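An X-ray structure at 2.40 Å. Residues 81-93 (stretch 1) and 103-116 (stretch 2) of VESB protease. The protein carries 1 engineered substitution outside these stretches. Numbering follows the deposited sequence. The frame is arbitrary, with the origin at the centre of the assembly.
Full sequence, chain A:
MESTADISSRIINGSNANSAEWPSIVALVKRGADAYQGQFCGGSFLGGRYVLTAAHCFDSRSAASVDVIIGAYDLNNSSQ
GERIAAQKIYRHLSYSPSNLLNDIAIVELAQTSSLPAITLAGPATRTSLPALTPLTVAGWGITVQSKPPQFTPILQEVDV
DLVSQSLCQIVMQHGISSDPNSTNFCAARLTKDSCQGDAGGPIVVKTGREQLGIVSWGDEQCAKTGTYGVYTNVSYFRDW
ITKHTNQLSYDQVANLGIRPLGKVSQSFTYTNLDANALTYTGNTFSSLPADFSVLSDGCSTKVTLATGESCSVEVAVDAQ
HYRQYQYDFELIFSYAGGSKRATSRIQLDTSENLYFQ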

# COMPACT_ATOMS: atom_id res chain seq x y z
N GLY A 81 4.21 -0.62 21.45
CA GLY A 81 4.58 -0.74 20.04
C GLY A 81 5.94 -0.15 19.63
O GLY A 81 6.52 0.63 20.38
N GLU A 82 6.41 -0.51 18.43
CA GLU A 82 7.68 -0.02 17.90
C GLU A 82 7.43 1.07 16.89
O GLU A 82 6.75 0.85 15.89
CB GLU A 82 8.49 -1.14 17.24
CG GLU A 82 8.83 -2.28 18.19
CD GLU A 82 9.69 -3.39 17.58
OE1 GLU A 82 10.21 -3.25 16.44
OE2 GLU A 82 9.85 -4.43 18.27
N ARG A 83 7.98 2.24 17.15
CA ARG A 83 7.91 3.34 16.20
C ARG A 83 9.09 3.24 15.26
O ARG A 83 10.22 3.22 15.73
CB ARG A 83 7.93 4.68 16.92
CG ARG A 83 7.73 5.85 15.98
CD ARG A 83 7.18 7.06 16.69
NE ARG A 83 7.07 8.19 15.79
CZ ARG A 83 6.46 9.33 16.08
NH1 ARG A 83 5.86 9.51 17.27
NH2 ARG A 83 6.43 10.31 15.16
N ILE A 84 8.82 3.16 13.96
CA ILE A 84 9.87 2.96 12.96
C ILE A 84 9.67 3.90 11.75
O ILE A 84 8.55 4.09 11.28
CB ILE A 84 9.85 1.51 12.45
CG1 ILE A 84 9.92 0.55 13.63
CG2 ILE A 84 11.01 1.24 11.51
CD1 ILE A 84 10.00 -0.89 13.17
N ALA A 85 10.75 4.43 11.21
CA ALA A 85 10.62 5.30 10.04
C ALA A 85 10.29 4.54 8.76
O ALA A 85 10.74 3.42 8.54
CB ALA A 85 11.90 6.10 9.82
N ALA A 86 9.50 5.19 7.91
CA ALA A 86 9.27 4.69 6.58
C ALA A 86 10.50 5.04 5.74
O ALA A 86 11.11 6.10 5.95
CB ALA A 86 8.03 5.33 6.01
N GLN A 87 10.89 4.16 4.83
CA GLN A 87 11.93 4.54 3.89
C GLN A 87 11.46 4.49 2.45
O GLN A 87 11.91 5.31 1.65
CB GLN A 87 13.24 3.77 4.11
CG GLN A 87 13.34 2.43 3.42
CD GLN A 87 14.70 1.78 3.63
OE1 GLN A 87 15.60 2.36 4.25
NE2 GLN A 87 14.86 0.55 3.11
N LYS A 88 10.56 3.58 2.10
CA LYS A 88 9.93 3.62 0.77
C LYS A 88 8.43 3.35 0.81
O LYS A 88 7.92 2.63 1.67
CB LYS A 88 10.62 2.61 -0.17
CG LYS A 88 12.07 2.95 -0.54
CD LYS A 88 12.14 3.90 -1.72
CE LYS A 88 13.47 4.69 -1.85
NZ LYS A 88 14.69 3.96 -1.42
N ILE A 89 7.73 3.91 -0.15
CA ILE A 89 6.34 3.67 -0.36
C ILE A 89 6.12 3.12 -1.79
O ILE A 89 6.66 3.65 -2.75
CB ILE A 89 5.53 4.95 -0.09
CG1 ILE A 89 5.54 5.21 1.43
CG2 ILE A 89 4.07 4.78 -0.52
CD1 ILE A 89 4.88 6.50 1.88
N TYR A 90 5.37 2.02 -1.90
CA TYR A 90 4.93 1.51 -3.19
C TYR A 90 3.42 1.62 -3.25
O TYR A 90 2.74 1.07 -2.40
CB TYR A 90 5.39 0.05 -3.38
CG TYR A 90 6.85 -0.10 -3.12
CD1 TYR A 90 7.33 -0.36 -1.86
CD2 TYR A 90 7.76 0.09 -4.12
CE1 TYR A 90 8.69 -0.44 -1.61
CE2 TYR A 90 9.11 -0.02 -3.89
CZ TYR A 90 9.58 -0.27 -2.63
OH TYR A 90 10.95 -0.35 -2.43
N ARG A 91 2.91 2.37 -4.21
CA ARG A 91 1.47 2.42 -4.41
C ARG A 91 1.10 1.67 -5.66
O ARG A 91 1.91 1.54 -6.57
CB ARG A 91 1.03 3.86 -4.58
CG ARG A 91 1.37 4.75 -3.40
CD ARG A 91 1.31 6.20 -3.85
NE ARG A 91 0.11 6.84 -3.38
CZ ARG A 91 -0.53 7.84 -3.97
NH1 ARG A 91 -0.13 8.35 -5.14
NH2 ARG A 91 -1.62 8.33 -3.38
N HIS A 92 -0.13 1.20 -5.76
CA HIS A 92 -0.53 0.52 -6.97
C HIS A 92 -0.43 1.49 -8.13
O HIS A 92 -0.88 2.61 -8.03
CB HIS A 92 -1.94 -0.02 -6.87
CG HIS A 92 -2.17 -1.18 -7.78
ND1 HIS A 92 -2.42 -1.03 -9.12
CD2 HIS A 92 -2.15 -2.51 -7.55
CE1 HIS A 92 -2.56 -2.21 -9.69
NE2 HIS A 92 -2.40 -3.13 -8.75
N LEU A 93 0.18 1.07 -9.22
CA LEU A 93 0.41 1.98 -10.34
C LEU A 93 -0.88 2.26 -11.14
O LEU A 93 -0.91 3.20 -11.94
CB LEU A 93 1.53 1.45 -11.23
CG LEU A 93 2.92 1.52 -10.57
CD1 LEU A 93 3.96 0.99 -11.55
CD2 LEU A 93 3.28 2.95 -10.17
N ASP A 103 -6.83 0.96 -4.38
CA ASP A 103 -6.38 1.78 -3.28
C ASP A 103 -5.57 0.93 -2.34
O ASP A 103 -6.05 0.49 -1.31
CB ASP A 103 -7.58 2.39 -2.57
CG ASP A 103 -7.20 3.46 -1.56
OD1 ASP A 103 -6.05 3.96 -1.59
OD2 ASP A 103 -8.08 3.82 -0.74
N ILE A 104 -4.32 0.69 -2.70
CA ILE A 104 -3.47 -0.12 -1.89
C ILE A 104 -2.04 0.33 -2.00
O ILE A 104 -1.61 0.80 -3.05
CB ILE A 104 -3.62 -1.59 -2.29
CG1 ILE A 104 -2.87 -2.50 -1.32
CG2 ILE A 104 -3.17 -1.80 -3.73
CD1 ILE A 104 -3.17 -3.97 -1.51
N ALA A 105 -1.30 0.17 -0.90
CA ALA A 105 0.08 0.59 -0.81
C ALA A 105 0.87 -0.24 0.18
O ALA A 105 0.33 -0.76 1.11
CB ALA A 105 0.16 2.07 -0.41
N ILE A 106 2.18 -0.29 -0.02
CA ILE A 106 3.11 -0.93 0.91
C ILE A 106 4.04 0.14 1.46
O ILE A 106 4.56 0.95 0.70
CB ILE A 106 3.99 -2.00 0.20
CG1 ILE A 106 3.13 -3.18 -0.26
CG2 ILE A 106 5.12 -2.48 1.10
CD1 ILE A 106 2.38 -3.86 0.85
N VAL A 107 4.24 0.12 2.77
CA VAL A 107 5.27 0.95 3.37
C VAL A 107 6.43 0.03 3.71
O VAL A 107 6.26 -0.91 4.47
CB VAL A 107 4.76 1.68 4.61
CG1 VAL A 107 5.82 2.63 5.15
CG2 VAL A 107 3.48 2.45 4.28
N GLU A 108 7.59 0.29 3.10
CA GLU A 108 8.82 -0.38 3.41
C GLU A 108 9.46 0.44 4.51
O GLU A 108 9.58 1.65 4.39
CB GLU A 108 9.67 -0.38 2.17
CG GLU A 108 11.00 -1.10 2.30
CD GLU A 108 11.90 -0.88 1.11
OE1 GLU A 108 11.57 -1.42 0.03
OE2 GLU A 108 12.94 -0.18 1.28
N LEU A 109 9.86 -0.22 5.60
CA LEU A 109 10.33 0.45 6.80
C LEU A 109 11.84 0.51 6.84
O LEU A 109 12.49 -0.34 6.27
CB LEU A 109 9.89 -0.36 8.01
CG LEU A 109 8.38 -0.49 8.16
CD1 LEU A 109 8.06 -1.06 9.53
CD2 LEU A 109 7.71 0.87 8.01
N ALA A 110 12.41 1.49 7.53
CA ALA A 110 13.88 1.62 7.63
C ALA A 110 14.56 0.49 8.41
O ALA A 110 15.77 0.36 8.39
CB ALA A 110 14.27 2.96 8.23
N GLN A 111 13.79 -0.33 9.10
CA GLN A 111 14.35 -1.53 9.71
C GLN A 111 13.23 -2.53 9.91
O GLN A 111 12.07 -2.18 9.88
CB GLN A 111 15.04 -1.19 11.03
CG GLN A 111 14.31 -0.12 11.82
CD GLN A 111 14.96 0.24 13.15
OE1 GLN A 111 15.61 -0.59 13.80
NE2 GLN A 111 14.75 1.48 13.57
N THR A 112 13.61 -3.79 10.09
CA THR A 112 12.67 -4.86 10.26
C THR A 112 12.12 -4.81 11.67
O THR A 112 12.75 -4.29 12.57
CB THR A 112 13.36 -6.23 10.05
OG1 THR A 112 14.41 -6.40 11.02
CG2 THR A 112 13.95 -6.34 8.64
N SER A 113 10.91 -5.33 11.86
CA SER A 113 10.42 -5.62 13.19
C SER A 113 10.26 -7.11 13.32
O SER A 113 10.06 -7.81 12.31
CB SER A 113 9.06 -4.97 13.44
OG SER A 113 8.61 -5.18 14.78
N SER A 114 10.32 -7.59 14.56
CA SER A 114 10.06 -9.00 14.82
C SER A 114 8.72 -9.19 15.54
O SER A 114 8.39 -10.30 15.92
CB SER A 114 11.23 -9.63 15.57
OG SER A 114 11.32 -9.13 16.90
N LEU A 115 7.94 -8.12 15.70
CA LEU A 115 6.58 -8.23 16.26
C LEU A 115 5.70 -9.11 15.38
O LEU A 115 6.02 -9.31 14.22
CB LEU A 115 5.95 -6.85 16.41
CG LEU A 115 6.62 -5.95 17.46
CD1 LEU A 115 5.90 -4.62 17.50
CD2 LEU A 115 6.59 -6.59 18.84
N PRO A 116 4.60 -9.65 15.93
CA PRO A 116 3.83 -10.58 15.12
C PRO A 116 3.22 -9.92 13.90
O PRO A 116 2.86 -8.74 13.93
CB PRO A 116 2.73 -11.06 16.06
CG PRO A 116 3.21 -10.73 17.43
CD PRO A 116 4.04 -9.50 17.28
O HOH W 1 11.21 -6.18 16.79
O HOH W 2 12.63 -3.11 15.24
O HOH W 3 13.61 3.81 12.28

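Antiparallel β-strands are held first by their backbones, and the side chains then refine the fit; these two stretches of VESB protease illustrate the principle, including what happens when the register slips. The strand 82-91 runs against the strand that begins at Ala105, their directions 167° apart and their axes approaching to 4.6 Å. Together the two stretches bury 970 Å² of surface, counted over both sides.

The backbone ladder is most regular at its Tyr90 end. Tyr90 and Ile106 form a hydrogen-bonded pair in which each residue both gives and receives: Tyr90 N to Ile106 O is 2.9 Å, and Ile106 N to Tyr90 O is 2.8 Å. His92 N extends the ladder to Ile104 O at 3.1 Å. Between such pairs lie the non-hydrogen-bonded ones, Ile89 with Val107 and Arg91 with Ala105, where CA-H groups turn toward carbonyls instead; Ala105 CA lies 3.1 Å from Tyr90 O, and Ile89 CA lies 3.4 Å from Ile106 O.

Farther along, the register shifts by one residue between Ala86 and Lys88, a classic β-bulge. Its signature is a shared acceptor: Glu108 O receives both Gln87 N, at 2.9 Å, and Lys88 N, at 3.2 Å. Glu108 N returns a bond to Lys88 O at 2.8 Å, so the Lys88-Glu108 pair remains intact despite the extra residue. Gln87, with a psi of -32°, departs from the extended conformation here. Beyond the bulge, Ala110 N bonds to Ala85 O at 2.7 Å, just as the second stretch turns its corner.

The polar side chains converge on Glu108, whose carboxylate serves two neighbours from the first stretch. Gln87 NE2 donates to Glu108 OE2 at 2.8 Å, while Tyr90 OH donates to Glu108 OE1, also at 2.8 Å. This oxygen sits at the edge of the Tyr90 ring, near its plane, as expected for a partner of the phenolic hydroxyl. The aliphatic part of Lys88 also reaches this acid, with CG 3.7 Å from Glu108 OE2, but the end of the lysine leads away.

Apolar contacts fill the remaining space. On the face carrying Ile89 and Val107, Ala86 CB packs against Val107 CG1 at 3.6 Å. Past the bulge, Ile84 points toward the other stretch and spans its corner: CG2 is 4.0 Å from Leu109 CB and 3.6 Å from Gln111 CG, while CD1 lies 4.2 Å from Ser113 CB.

Where the chains separate, water and longer side chains take over from the ladder. Ser113 OG makes a weak hydrogen bond to Glu82 OE1 at 3.0 Å and accepts one from Leu115 N at 3.2 Å. One water links Glu82 OE2 to Ser114 N, donating to the former and accepting from the latter; another donates to both Glu82 OE1 and Thr112 O. A third accepts from Ala85 N and Gln111 NE2, carrying the connection around the corner.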